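Local coordinates for beta-ketoacyl-[acyl-carrier-protein] synthase FabY (Pseudomonas aeruginosa, PDB 4CW4) that catalyses the condensation of acetyl-CoA with malonyl-ACP to acetoacetyl-ACP, the primer that starts fatty acid synthesis, working as a homodimer, at residues 345-348 and 349-352; 48-51 and 52-55; 293-296 and 297-301; 263-266 and 267-271. All blocks are in the same frame, centred on the assembly; numbering follows the deposited sequence. Where two conformers were deposited one is given.

Contact 1. Residues 345-348 and 349-352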
ATOM      1  N   ASP A 345      13.981 -25.293  27.931  1.00 24.23           N
ATOM      2  CA  ASP A 345      14.910 -25.050  26.822  1.00 24.36           C
ATOM      3  C   ASP A 345      14.262 -25.398  25.484  1.00 22.62           C
ATOM      4  O   ASP A 345      14.322 -26.537  25.013  1.00 23.76           O
ATOM      5  CB  ASP A 345      16.198 -25.848  27.017  1.00 28.32           C
ATOM      6  CG  ASP A 345      15.942 -27.306  27.335  1.00 32.49           C
ATOM      7  OD1 ASP A 345      15.076 -27.598  28.201  1.00 34.70           O
ATOM      8  OD2 ASP A 345      16.604 -28.163  26.714  1.00 34.10           O
ATOM      9  N   VAL A 346      13.652 -24.386  24.873  1.00 18.87           N
ATOM     10  CA  VAL A 346      12.850 -24.554  23.664  1.00 19.12           C
ATOM     11  C   VAL A 346      13.687 -24.748  22.406  1.00 16.09           C
ATOM     12  O   VAL A 346      14.762 -24.184  22.284  1.00 15.65           O
ATOM     13  CB  VAL A 346      11.974 -23.290  23.459  1.00 22.35           C
ATOM     14  CG1 VAL A 346      11.347 -23.231  22.065  1.00 25.48           C
ATOM     15  CG2 VAL A 346      10.919 -23.232  24.546  1.00 24.32           C
ATOM     16  N   ASP A 347      13.150 -25.514  21.456  1.00 14.88           N
ATOM     17  CA  ASP A 347      13.742 -25.628  20.132  1.00 14.91           C
ATOM     18  C   ASP A 347      13.124 -24.570  19.200  1.00 13.59           C
ATOM     19  O   ASP A 347      12.039 -24.782  18.623  1.00 13.26           O
ATOM     20  CB  ASP A 347      13.494 -27.024  19.571  1.00 15.25           C
ATOM     21  CG  ASP A 347      14.158 -27.253  18.220  1.00 16.98           C
ATOM     22  OD1 ASP A 347      14.726 -26.292  17.644  1.00 16.48           O
ATOM     23  OD2 ASP A 347      14.109 -28.419  17.744  1.00 17.80           O
ATOM     24  N   PHE A 348      13.792 -23.427  19.057  1.00 13.25           N
ATOM     25  CA  PHE A 348      13.226 -22.345  18.276  1.00 11.78           C
ATOM     26  C   PHE A 348      13.171 -22.682  16.794  1.00 11.83           C
ATOM     27  O   PHE A 348      12.465 -22.021  16.056  1.00 11.95           O
ATOM     28  CB  PHE A 348      13.971 -21.042  18.512  1.00 11.71           C
ATOM     29  CG  PHE A 348      13.734 -20.463  19.874  1.00 12.12           C
ATOM     30  CD1 PHE A 348      12.525 -19.892  20.179  1.00 12.59           C
ATOM     31  CD2 PHE A 348      14.718 -20.509  20.856  1.00 13.31           C
ATOM     32  CE1 PHE A 348      12.280 -19.365  21.439  1.00 13.84           C
ATOM     33  CE2 PHE A 348      14.482 -19.979  22.110  1.00 14.60           C
ATOM     34  CZ  PHE A 348      13.247 -19.410  22.401  1.00 14.03           C
ATOM     35  N   ARG A 349      13.905 -23.704  16.360  1.00 11.67           N
ATOM     36  CA  ARG A 349      13.781 -24.157  14.978  1.00 11.61           C
ATOM     37  C   ARG A 349      12.413 -24.745  14.691  1.00 10.68           C
ATOM     38  O   ARG A 349      12.026 -24.856  13.528  1.00 10.43           O
ATOM     39  CB  ARG A 349      14.891 -25.150  14.631  1.00 12.81           C
ATOM     40  CG  ARG A 349      16.247 -24.454  14.688  1.00 15.57           C
ATOM     41  CD  ARG A 349      17.473 -25.306  14.457  1.00 18.60           C
ATOM     42  NE  ARG A 349      18.625 -24.395  14.346  1.00 22.92           N
ATOM     43  CZ  ARG A 349      19.319 -23.917  15.371  1.00 24.93           C
ATOM     44  NH1 ARG A 349      19.046 -24.305  16.614  1.00 26.00           N
ATOM     45  NH2 ARG A 349      20.319 -23.075  15.156  1.00 26.54           N
ATOM     46  N   ARG A 350      11.674 -25.088  15.744  1.00 10.36           N
ATOM     47  CA  ARG A 350      10.321 -25.626  15.583  1.00 10.94           C
ATOM     48  C   ARG A 350       9.288 -24.610  16.077  1.00 11.00           C
ATOM     49  O   ARG A 350       8.185 -24.976  16.485  1.00 11.63           O
ATOM     50  CB  ARG A 350      10.186 -26.953  16.321  1.00 12.15           C
ATOM     51  CG  ARG A 350      11.085 -28.039  15.731  1.00 13.35           C
ATOM     52  CD  ARG A 350      11.028 -29.323  16.526  1.00 14.61           C
ATOM     53  NE  ARG A 350       9.703 -29.924  16.500  1.00 16.60           N
ATOM     54  CZ  ARG A 350       9.323 -30.976  17.208  1.00 18.11           C
ATOM     55  NH1 ARG A 350      10.170 -31.580  18.028  1.00 20.06           N
ATOM     56  NH2 ARG A 350       8.073 -31.412  17.106  1.00 18.29           N
ATOM     57  N   ALA A 351       9.618 -23.322  16.005  1.00 10.83           N
ATOM     58  CA  ALA A 351       8.670 -22.312  16.479  1.00 10.94           C
ATOM     59  C   ALA A 351       7.393 -22.291  15.640  1.00 10.59           C
ATOM     60  O   ALA A 351       6.323 -21.951  16.143  1.00 10.19           O
ATOM     61  CB  ALA A 351       9.297 -20.941  16.495  1.00 11.20           C
ATOM     62  N   SER A 352       7.529 -22.641  14.368  1.00  9.97           N
ATOM     63  CA  SER A 352       6.423 -22.599  13.419  1.00  9.87           C
ATOM     64  C   SER A 352       5.935 -24.014  13.101  1.00  8.97           C
ATOM     65  O   SER A 352       6.627 -24.801  12.442  1.00  9.88           O
ATOM     66  CB  SER A 352       6.846 -21.867  12.157  1.00  9.68           C
ATOM     67  OG  SER A 352       5.720 -21.630  11.330  1.00 10.00           O
TER
HETATM   68  O   HOH W   1      12.898 -30.630  18.954  1.00 23.75           O
HETATM   69  O   HOH W   2      17.265 -25.827  18.210  1.00 24.57           O

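Contact 2. Residues 48-51 and 52-55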
ATOM      1  N   ALA A  48      26.517 -26.436  -1.399  1.00 12.51           N
ATOM      2  CA  ALA A  48      27.667 -25.659  -1.816  1.00 13.02           C
ATOM      3  C   ALA A  48      27.293 -24.197  -2.050  1.00 12.60           C
ATOM      4  O   ALA A  48      27.996 -23.279  -1.620  1.00 13.25           O
ATOM      5  CB  ALA A  48      28.282 -26.258  -3.067  1.00 13.39           C
ATOM      6  N   GLY A  49      26.176 -23.961  -2.719  1.00 12.85           N
ATOM      7  CA  GLY A  49      25.707 -22.601  -2.947  1.00 12.26           C
ATOM      8  C   GLY A  49      25.401 -21.837  -1.666  1.00 12.92           C
ATOM      9  O   GLY A  49      25.759 -20.664  -1.535  1.00 12.71           O
ATOM     10  N   LEU A  50      24.758 -22.514  -0.721  1.00 12.58           N
ATOM     11  CA  LEU A  50      24.507 -21.929   0.597  1.00 11.78           C
ATOM     12  C   LEU A  50      25.822 -21.636   1.306  1.00 12.72           C
ATOM     13  O   LEU A  50      25.978 -20.579   1.900  1.00 14.08           O
ATOM     14  CB  LEU A  50      23.658 -22.866   1.458  1.00 11.88           C
ATOM     15  CG  LEU A  50      22.163 -22.813   1.146  1.00 12.03           C
ATOM     16  CD1 LEU A  50      21.427 -23.998   1.766  1.00 12.49           C
ATOM     17  CD2 LEU A  50      21.574 -21.501   1.645  1.00 11.08           C
ATOM     18  N   ALA A  51      26.760 -22.580   1.258  1.00 13.01           N
ATOM     19  CA  ALA A  51      28.050 -22.377   1.916  1.00 14.32           C
ATOM     20  C   ALA A  51      28.748 -21.113   1.388  1.00 14.52           C
ATOM     21  O   ALA A  51      29.376 -20.379   2.152  1.00 15.06           O
ATOM     22  CB  ALA A  51      28.941 -23.611   1.748  1.00 14.12           C
ATOM     23  N   VAL A  52      28.661 -20.862   0.081  1.00 14.08           N
ATOM     24  CA  VAL A  52      29.277 -19.671  -0.493  1.00 14.17           C
ATOM     25  C   VAL A  52      28.534 -18.424  -0.034  1.00 14.15           C
ATOM     26  O   VAL A  52      29.146 -17.429   0.380  1.00 15.81           O
ATOM     27  CB  VAL A  52      29.308 -19.740  -2.034  1.00 15.15           C
ATOM     28  CG1 VAL A  52      29.741 -18.401  -2.640  1.00 15.56           C
ATOM     29  CG2 VAL A  52      30.241 -20.851  -2.486  1.00 15.87           C
ATOM     30  N   MET A  53      27.201 -18.472  -0.088  0.89 14.62           N
ATOM     31  CA  MET A  53      26.367 -17.344   0.339  0.89 15.52           C
ATOM     32  C   MET A  53      26.662 -16.949   1.779  0.89 15.94           C
ATOM     33  O   MET A  53      26.647 -15.757   2.131  0.89 17.47           O
ATOM     34  CB  MET A  53      24.873 -17.695   0.271  0.89 17.21           C
ATOM     35  CG  MET A  53      24.260 -17.603  -1.104  0.89 18.12           C
ATOM     36  SD  MET A  53      22.605 -18.313  -1.174  0.89 18.04           S
ATOM     37  CE  MET A  53      21.675 -17.115  -0.213  0.89 17.06           C
ATOM     38  N   MET A  54      26.892 -17.969   2.605  1.00 15.30           N
ATOM     39  CA  MET A  54      27.049 -17.796   4.049  1.00 15.87           C
ATOM     40  C   MET A  54      28.505 -17.523   4.446  1.00 16.91           C
ATOM     41  O   MET A  54      28.806 -17.348   5.629  1.00 18.32           O
ATOM     42  CB  MET A  54      26.541 -19.061   4.747  1.00 15.77           C
ATOM     43  CG  MET A  54      25.028 -19.284   4.518  1.00 15.06           C
ATOM     44  SD  MET A  54      24.381 -20.890   4.962  1.00 15.51           S
ATOM     45  CE  MET A  54      24.293 -20.750   6.738  1.00 14.63           C
ATOM     46  N   LYS A  55      29.394 -17.483   3.459  1.00 17.36           N
ATOM     47  CA  LYS A  55      30.822 -17.245   3.672  1.00 19.93           C
ATOM     48  C   LYS A  55      31.515 -18.348   4.468  1.00 19.52           C
ATOM     49  O   LYS A  55      32.530 -18.101   5.129  1.00 21.21           O
ATOM     50  CB  LYS A  55      31.073 -15.903   4.369  1.00 22.57           C
ATOM     51  CG  LYS A  55      30.225 -14.742   3.889  1.00 25.63           C
ATOM     52  CD  LYS A  55      30.655 -14.213   2.549  1.00 28.72           C
ATOM     53  CE  LYS A  55      30.214 -12.754   2.392  1.00 31.10           C
ATOM     54  NZ  LYS A  55      30.292 -12.335   0.974  1.00 32.45           N
TER

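Contact 3. Residues 293-296 and 297-301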
ATOM      1  N   LEU A 293      -0.590 -10.266  -7.562  1.00 10.21           N
ATOM      2  CA  LEU A 293      -0.656 -11.269  -8.627  1.00 10.59           C
ATOM      3  C   LEU A 293      -1.991 -11.157  -9.380  1.00 10.56           C
ATOM      4  O   LEU A 293      -2.025 -11.329 -10.592  1.00 10.68           O
ATOM      5  CB  LEU A 293      -0.445 -12.681  -8.075  1.00 10.08           C
ATOM      6  CG  LEU A 293      -0.325 -13.827  -9.083  1.00 11.19           C
ATOM      7  CD1 LEU A 293       0.865 -13.611  -9.978  1.00 12.91           C
ATOM      8  CD2 LEU A 293      -0.201 -15.170  -8.371  1.00 10.72           C
ATOM      9  N   GLN A 294      -3.072 -10.819  -8.679  1.00 10.97           N
ATOM     10  CA  GLN A 294      -4.349 -10.632  -9.346  1.00 11.10           C
ATOM     11  C   GLN A 294      -4.241  -9.508 -10.382  1.00 11.47           C
ATOM     12  O   GLN A 294      -4.729  -9.623 -11.528  1.00 11.15           O
ATOM     13  CB  GLN A 294      -5.464 -10.326  -8.352  1.00 11.47           C
ATOM     14  CG  GLN A 294      -6.848 -10.348  -9.015  1.00 12.28           C
ATOM     15  CD  GLN A 294      -7.951  -9.900  -8.085  1.00 14.15           C
ATOM     16  OE1 GLN A 294      -8.007  -8.725  -7.707  1.00 15.81           O
ATOM     17  NE2 GLN A 294      -8.822 -10.832  -7.684  1.00 13.59           N
ATOM     18  N   LYS A 295      -3.631  -8.401  -9.971  1.00 11.91           N
ATOM     19  CA  LYS A 295      -3.396  -7.305 -10.890  1.00 12.45           C
ATOM     20  C   LYS A 295      -2.528  -7.754 -12.072  1.00 11.58           C
ATOM     21  O   LYS A 295      -2.813  -7.414 -13.228  1.00 11.76           O
ATOM     22  CB  LYS A 295      -2.773  -6.135 -10.130  1.00 12.89           C
ATOM     23  CG  LYS A 295      -2.481  -4.894 -10.952  1.00 13.54           C
ATOM     24  CD  LYS A 295      -3.708  -4.048 -11.173  1.00 13.92           C
ATOM     25  CE  LYS A 295      -3.383  -2.932 -12.154  1.00 14.28           C
ATOM     26  NZ  LYS A 295      -4.529  -2.034 -12.397  1.00 14.82           N
ATOM     27  N   GLY A 296      -1.493  -8.537 -11.798  1.00 10.73           N
ATOM     28  CA  GLY A 296      -0.630  -9.015 -12.864  1.00 10.96           C
ATOM     29  C   GLY A 296      -1.353  -9.862 -13.883  1.00 11.94           C
ATOM     30  O   GLY A 296      -1.136  -9.701 -15.081  1.00 12.56           O
ATOM     31  N   ILE A 297      -2.196 -10.775 -13.411  1.00 11.10           N
ATOM     32  CA  ILE A 297      -2.961 -11.636 -14.296  1.00 12.76           C
ATOM     33  C   ILE A 297      -3.906 -10.777 -15.110  1.00 12.86           C
ATOM     34  O   ILE A 297      -4.047 -10.946 -16.321  1.00 14.16           O
ATOM     35  CB  ILE A 297      -3.789 -12.665 -13.487  1.00 14.82           C
ATOM     36  CG1 ILE A 297      -2.874 -13.682 -12.811  1.00 16.44           C
ATOM     37  CG2 ILE A 297      -4.836 -13.362 -14.372  1.00 16.76           C
ATOM     38  CD1 ILE A 297      -3.620 -14.433 -11.707  1.00 18.23           C
ATOM     39  N   ASP A 298      -4.548  -9.832 -14.446  1.00 12.38           N
ATOM     40  CA  ASP A 298      -5.554  -9.041 -15.131  1.00 14.66           C
ATOM     41  C   ASP A 298      -4.960  -8.183 -16.235  1.00 12.23           C
ATOM     42  O   ASP A 298      -5.579  -8.047 -17.290  1.00 11.74           O
ATOM     43  CB  ASP A 298      -6.350  -8.210 -14.150  1.00 18.30           C
ATOM     44  CG  ASP A 298      -7.320  -9.051 -13.345  1.00 21.79           C
ATOM     45  OD1 ASP A 298      -7.459 -10.276 -13.620  1.00 24.39           O
ATOM     46  OD2 ASP A 298      -7.962  -8.480 -12.459  1.00 22.98           O
ATOM     47  N   VAL A 299      -3.780  -7.607 -16.021  1.00 11.83           N
ATOM     48  CA  VAL A 299      -3.183  -6.787 -17.054  1.00 11.80           C
ATOM     49  C   VAL A 299      -2.722  -7.631 -18.235  1.00 10.98           C
ATOM     50  O   VAL A 299      -2.705  -7.125 -19.367  1.00 12.36           O
ATOM     51  CB  VAL A 299      -2.042  -5.874 -16.551  1.00 13.01           C
ATOM     52  CG1 VAL A 299      -2.573  -4.905 -15.512  1.00 12.91           C
ATOM     53  CG2 VAL A 299      -0.912  -6.645 -15.961  1.00 14.40           C
ATOM     54  N   ILE A 300      -2.400  -8.911 -18.007  1.00 10.26           N
ATOM     55  CA  ILE A 300      -2.021  -9.763 -19.125  1.00 10.01           C
ATOM     56  C   ILE A 300      -3.255 -10.186 -19.890  1.00 11.65           C
ATOM     57  O   ILE A 300      -3.290 -10.083 -21.107  1.00 12.38           O
ATOM     58  CB  ILE A 300      -1.196 -10.990 -18.663  1.00 11.11           C
ATOM     59  CG1 ILE A 300       0.203 -10.519 -18.242  1.00 12.99           C
ATOM     60  CG2 ILE A 300      -1.081 -12.024 -19.763  1.00 10.84           C
ATOM     61  CD1 ILE A 300       1.025 -11.559 -17.548  1.00 13.34           C
ATOM     62  N   THR A 301      -4.291 -10.624 -19.189  1.00 11.98           N
ATOM     63  CA  THR A 301      -5.473 -11.127 -19.887  1.00 13.51           C
ATOM     64  C   THR A 301      -6.223  -9.989 -20.616  1.00 14.95           C
ATOM     65  O   THR A 301      -6.845 -10.214 -21.656  1.00 16.44           O
ATOM     66  CB  THR A 301      -6.409 -11.930 -18.938  1.00 15.45           C
ATOM     67  OG1 THR A 301      -6.887 -11.097 -17.876  1.00 16.04           O
ATOM     68  CG2 THR A 301      -5.677 -13.110 -18.335  1.00 16.11           C
TER

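Contact 4. Residues 263-266 and 267-271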
ATOM      1  N   MET A 263       8.086   1.652  -2.342  0.71  9.56           N
ATOM      2  CA  MET A 263       9.472   1.754  -2.767  0.71  9.61           C
ATOM      3  C   MET A 263      10.114   0.455  -3.262  0.71  9.21           C
ATOM      4  O   MET A 263      10.981   0.522  -4.130  0.71  9.97           O
ATOM      5  CB  MET A 263      10.315   2.451  -1.700  0.71  8.82           C
ATOM      6  CG  MET A 263      10.006   3.930  -1.671  0.71  8.69           C
ATOM      7  SD  MET A 263      10.877   4.798  -3.020  0.71  9.38           S
ATOM      8  CE  MET A 263       9.803   6.204  -3.302  0.71 11.04           C
ATOM      9  N   PRO A 264       9.690  -0.724  -2.753  1.00 10.42           N
ATOM     10  CA  PRO A 264      10.211  -1.953  -3.369  1.00 11.68           C
ATOM     11  C   PRO A 264       9.876  -2.040  -4.864  1.00 12.36           C
ATOM     12  O   PRO A 264      10.661  -2.561  -5.633  1.00 14.99           O
ATOM     13  CB  PRO A 264       9.512  -3.063  -2.576  1.00 11.44           C
ATOM     14  CG  PRO A 264       9.359  -2.460  -1.208  1.00 10.77           C
ATOM     15  CD  PRO A 264       8.969  -1.018  -1.505  1.00 10.48           C
ATOM     16  N   THR A 265       8.721  -1.511  -5.247  1.00 11.02           N
ATOM     17  CA  THR A 265       8.277  -1.421  -6.636  1.00 11.34           C
ATOM     18  C   THR A 265       9.007  -0.290  -7.371  1.00 11.47           C
ATOM     19  O   THR A 265       9.548  -0.476  -8.462  1.00 11.44           O
ATOM     20  CB  THR A 265       6.761  -1.099  -6.654  1.00 10.84           C
ATOM     21  OG1 THR A 265       6.097  -2.020  -5.783  1.00 10.43           O
ATOM     22  CG2 THR A 265       6.208  -1.171  -8.073  1.00 11.89           C
ATOM     23  N   ASP A 266       9.006   0.896  -6.769  1.00 10.27           N
ATOM     24  CA  ASP A 266       9.606   2.057  -7.404  1.00 10.85           C
ATOM     25  C   ASP A 266      11.089   1.836  -7.701  1.00 11.50           C
ATOM     26  O   ASP A 266      11.590   2.266  -8.730  1.00 12.33           O
ATOM     27  CB  ASP A 266       9.451   3.292  -6.505  1.00 11.82           C
ATOM     28  CG  ASP A 266       7.999   3.638  -6.198  1.00 13.64           C
ATOM     29  OD1 ASP A 266       7.107   3.395  -7.039  1.00 15.08           O
ATOM     30  OD2 ASP A 266       7.757   4.157  -5.081  1.00 15.30           O
ATOM     31  N   PHE A 267      11.806   1.181  -6.789  1.00 10.86           N
ATOM     32  CA  PHE A 267      13.230   0.933  -7.002  1.00 10.71           C
ATOM     33  C   PHE A 267      13.459   0.017  -8.210  1.00 11.68           C
ATOM     34  O   PHE A 267      14.441   0.150  -8.917  1.00 11.94           O
ATOM     35  CB  PHE A 267      13.875   0.324  -5.753  1.00 10.80           C
ATOM     36  CG  PHE A 267      14.534   1.338  -4.862  1.00 11.00           C
ATOM     37  CD1 PHE A 267      13.942   2.560  -4.608  1.00 12.64           C
ATOM     38  CD2 PHE A 267      15.769   1.075  -4.290  1.00 11.68           C
ATOM     39  CE1 PHE A 267      14.546   3.498  -3.808  1.00 12.88           C
ATOM     40  CE2 PHE A 267      16.396   2.035  -3.488  1.00 13.10           C
ATOM     41  CZ  PHE A 267      15.779   3.248  -3.252  1.00 13.10           C
ATOM     42  N   ILE A 268      12.562  -0.918  -8.450  1.00 12.35           N
ATOM     43  CA  ILE A 268      12.725  -1.791  -9.610  1.00 11.14           C
ATOM     44  C   ILE A 268      12.569  -1.019 -10.927  1.00 10.93           C
ATOM     45  O   ILE A 268      13.370  -1.190 -11.844  1.00 11.53           O
ATOM     46  CB  ILE A 268      11.752  -2.973  -9.545  1.00 11.82           C
ATOM     47  CG1 ILE A 268      12.144  -3.900  -8.394  1.00 12.68           C
ATOM     48  CG2 ILE A 268      11.742  -3.776 -10.844  1.00 13.09           C
ATOM     49  CD1 ILE A 268      11.069  -4.889  -8.040  1.00 13.88           C
ATOM     50  N   ASN A 269      11.546  -0.178 -11.039  1.00 11.25           N
ATOM     51  CA  ASN A 269      11.410   0.656 -12.233  1.00 11.41           C
ATOM     52  C   ASN A 269      12.613   1.581 -12.448  1.00 12.64           C
ATOM     53  O   ASN A 269      13.103   1.704 -13.564  1.00 12.54           O
ATOM     54  CB  ASN A 269      10.133   1.490 -12.171  1.00 11.71           C
ATOM     55  CG  ASN A 269       8.892   0.644 -12.226  1.00 12.33           C
ATOM     56  OD1 ASN A 269       8.817  -0.325 -12.995  1.00 12.98           O
ATOM     57  ND2 ASN A 269       7.894   1.009 -11.423  1.00 13.31           N
ATOM     58  N   ALA A 270      13.071   2.212 -11.367  1.00 12.34           N
ATOM     59  CA  ALA A 270      14.066   3.274 -11.426  1.00 11.85           C
ATOM     60  C   ALA A 270      15.494   2.795 -11.590  1.00 12.70           C
ATOM     61  O   ALA A 270      16.303   3.494 -12.185  1.00 13.92           O
ATOM     62  CB  ALA A 270      13.974   4.123 -10.193  1.00 11.64           C
ATOM     63  N   TYR A 271      15.814   1.630 -11.022  1.00 12.14           N
ATOM     64  CA  TYR A 271      17.218   1.218 -10.910  1.00 13.09           C
ATOM     65  C   TYR A 271      17.518  -0.154 -11.470  1.00 13.67           C
ATOM     66  O   TYR A 271      18.678  -0.474 -11.679  1.00 14.43           O
ATOM     67  CB  TYR A 271      17.654   1.268  -9.451  1.00 13.62           C
ATOM     68  CG  TYR A 271      17.406   2.619  -8.816  1.00 13.17           C
ATOM     69  CD1 TYR A 271      17.839   3.802  -9.426  1.00 13.70           C
ATOM     70  CD2 TYR A 271      16.740   2.716  -7.607  1.00 14.17           C
ATOM     71  CE1 TYR A 271      17.590   5.045  -8.843  1.00 14.42           C
ATOM     72  CE2 TYR A 271      16.499   3.945  -7.011  1.00 14.95           C
ATOM     73  CZ  TYR A 271      16.924   5.109  -7.635  1.00 15.66           C
ATOM     74  OH  TYR A 271      16.687   6.320  -7.020  1.00 16.10           O
TER

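Contact 1. Residues 345-348 and 349-352
Asp347 meets the two arginines that follow it, Arg349 and Arg350, through backbone bonds and through water. Among the backbone bonds, Arg350 N reaches Asp347 O at 2.9 Å and Ala351 N reaches Phe348 O at 3.1 Å; both span three residues, as in a short 3-10 turn. The carboxylate adds a weak bond of its own: with CG anti to the backbone N (chi1 -176°), Asp347 swings OD1 to 3.0 Å from Arg349 N. That links an aspartate side chain to the amide two residues on, at the opening of the turn.

Neither guanidinium makes direct contact with the carboxylate. One water gives a hydrogen to Asp347 OD1 and accepts one from Arg349 NH1 at 2.8 Å; another does the same between OD2 and Arg350 NH1, at 3.0 Å from the latter. Each water lies in the guanidinium plane, at its edge. Elsewhere, Arg349 NH2 bonds Ala87 O, while Arg350 bonds Thr504 O through NE and forms a salt bridge to Asp506 through NH2.

In plain packing, the methylenes of Arg350 run across the carboxylate of Asp347, CD 3.4 Å from OD2. Val346 CG1, for its part, covers one face of the Phe348 ring.

This is a surface 3-10 turn opened by an aspartate, in the ketosynthase loop between helix 334-341 and strand 366-374.

Contact 2. Residues 48-51 and 52-55
Three backbone hydrogen bonds join Ala48, Gly49 and Leu50 to Val52, Met53 and Met54 in the last turns of helix 40-53. Val52 N to Ala48 O and Met53 N to Gly49 O both measure 3.0 Å, the second being the straighter at the hydrogen (165°). Met54 N closes on Leu50 O at 2.9 Å with the hydrogen more bent, 144°. Beyond it the helix stops: Lys55 turns to positive phi (65°) in a Schellman motif, with two bonds running back into the last turn. Lys55 N bonds Val52 O.

Around these bonds the side chains lean on carbonyl oxygens of the preceding turn. Met54 CG lies 3.1 Å from Leu50 O, and the sulfur follows a little farther off. Met53, modelled in two conformers, brings CG to 3.4 Å from Gly49 O in the one described here. Val52 places CG2 anti to its own carbonyl carbon, which carries that methyl back over Ala48 O at 3.4 Å.

The side chains of the first turn meet those of the second more lightly. Leu50 CB is 4.1 Å from Met54 SD, and Leu50 CD2 makes a loose contact with the sulfur of Met53 in the same conformer.

Among its neighbours, the helix rests on helix 74-87, where Ala48 and Ala51 pack on Ile77 and both Leu50 and Ala51 on Ile85. Ala48 and Val52 cover Tyr64 of strand 63-65, and Met54 reaches Ser88 and Pro174 in the adjoining loops.

Contact 3. Residues 293-296 and 297-301
Leu293 to Gly296 hand their carbonyls to Ile297 to Ile300 in four regular helical hydrogen bonds, the first 2.9 Å from Ile297 N to Leu293 O, the last a longer 3.3 Å from Ile300 N to Gly296 O.

Gln294 and Asp298, one turn apart, lie side by side and point the same way, their amide and carboxylate planes only 11° from parallel. They meet lightly, Gln294 CG 4.1 Å from Asp298 OD2, while the aspartate's CG sits 3.2 Å from Gln294 O. Lys295 takes another direction: its chain bends at chi2 (80°) and crosses Val299 at about a right angle, CE 4.0 Å from CG1. The other valine methyl, CG2, is pressed between backbone N and carbonyl carbon and touches Gly296 O at 3.2 Å. Leu293 CG and Ile297 CD1 make a loose apolar contact, 4.3 Å apart, on the side that faces Val389 of strand 387-394.

The polar ends are satisfied mainly beyond this helix. Gln294 NE2 bonds Val392 O, its OE1 bonds Lys295 NZ of the second subunit, and Asp298 OD2 bonds Gln304 NE2 of that subunit. Lys295 NZ in turn bonds Gln294 OE1 of the second subunit, with a long, weak ion pair to Asp298 of the second subunit. Amide, ammonium and carboxylate are thus presented to their reciprocal partners across the dimer interface, and probably help to register the two subunits.

Contact 4. Residues 263-266 and 267-271
Met263 and Phe267 make the main side-chain contact between 263-266 and 267-271, in helix 263-273. The methionine, bent at chi2 (-80°) in the conformer described, brings SD to 4.0 Å from Phe267 CE1. The sulfur is 5.1 Å from the ring centroid and 69° off its normal, so this Met-aromatic contact is oblique. Tyr271 CE2 lies 3.6 Å above the Phe267 ring plane, over its centre, and so covers one face; the Tyr271 ring in turn carries Ala270 CB over one of its own faces.

The backbone beneath is tight as well. Phe267 N bonds Met263 O at 2.9 Å, and Ala270 N bonds Asp266 O at 3.0 Å. Thr265 O serves two donors, a straight one from Asn269 N at 3.3 Å and a weak one from Ile268 N, before the winding widens into a pi-type turn at 268-271.

The looser side is the one carrying Thr265 and Asn269. Their side chains come no nearer than 4.3 Å, from CG2 to ND2, and both turn to partners outside: Thr265 OG1 to Ser281 OG and Asn269 ND2 to Thr279 OG1, in strand 278-283. This side is buried too, merely less engaged within the helix.

Asp266 bonds Ser262 through OD2 and Asn543 of the second subunit through OD1, while Tyr271 OH bonds Lys401 O of that subunit. This is part of a buried helix of the thiolase-like ketosynthase fold, set between strand 222-225, helix 190-204 and the dimer partner.

Overall arrangement
All four contacts are local, each lying within one continuous stretch, along a helix or round a turn, so they follow in series and none nests in or crosses another. From the N terminus, contact 2 comes first and ends helix 40-53. Contact 4 lies on helix 263-273 and contact 3 on helix 288-301, with strand 278-283 between them; their centres are about 19 Å apart, and both touch the second subunit. Contact 1 follows, closing a short turn in the loop ahead of strand 366-374, about 11 Å between the side chains of Ala351 and His477, a predicted active-site residue. Contacts 1 and 3 lie on opposite sides of the chain's centre.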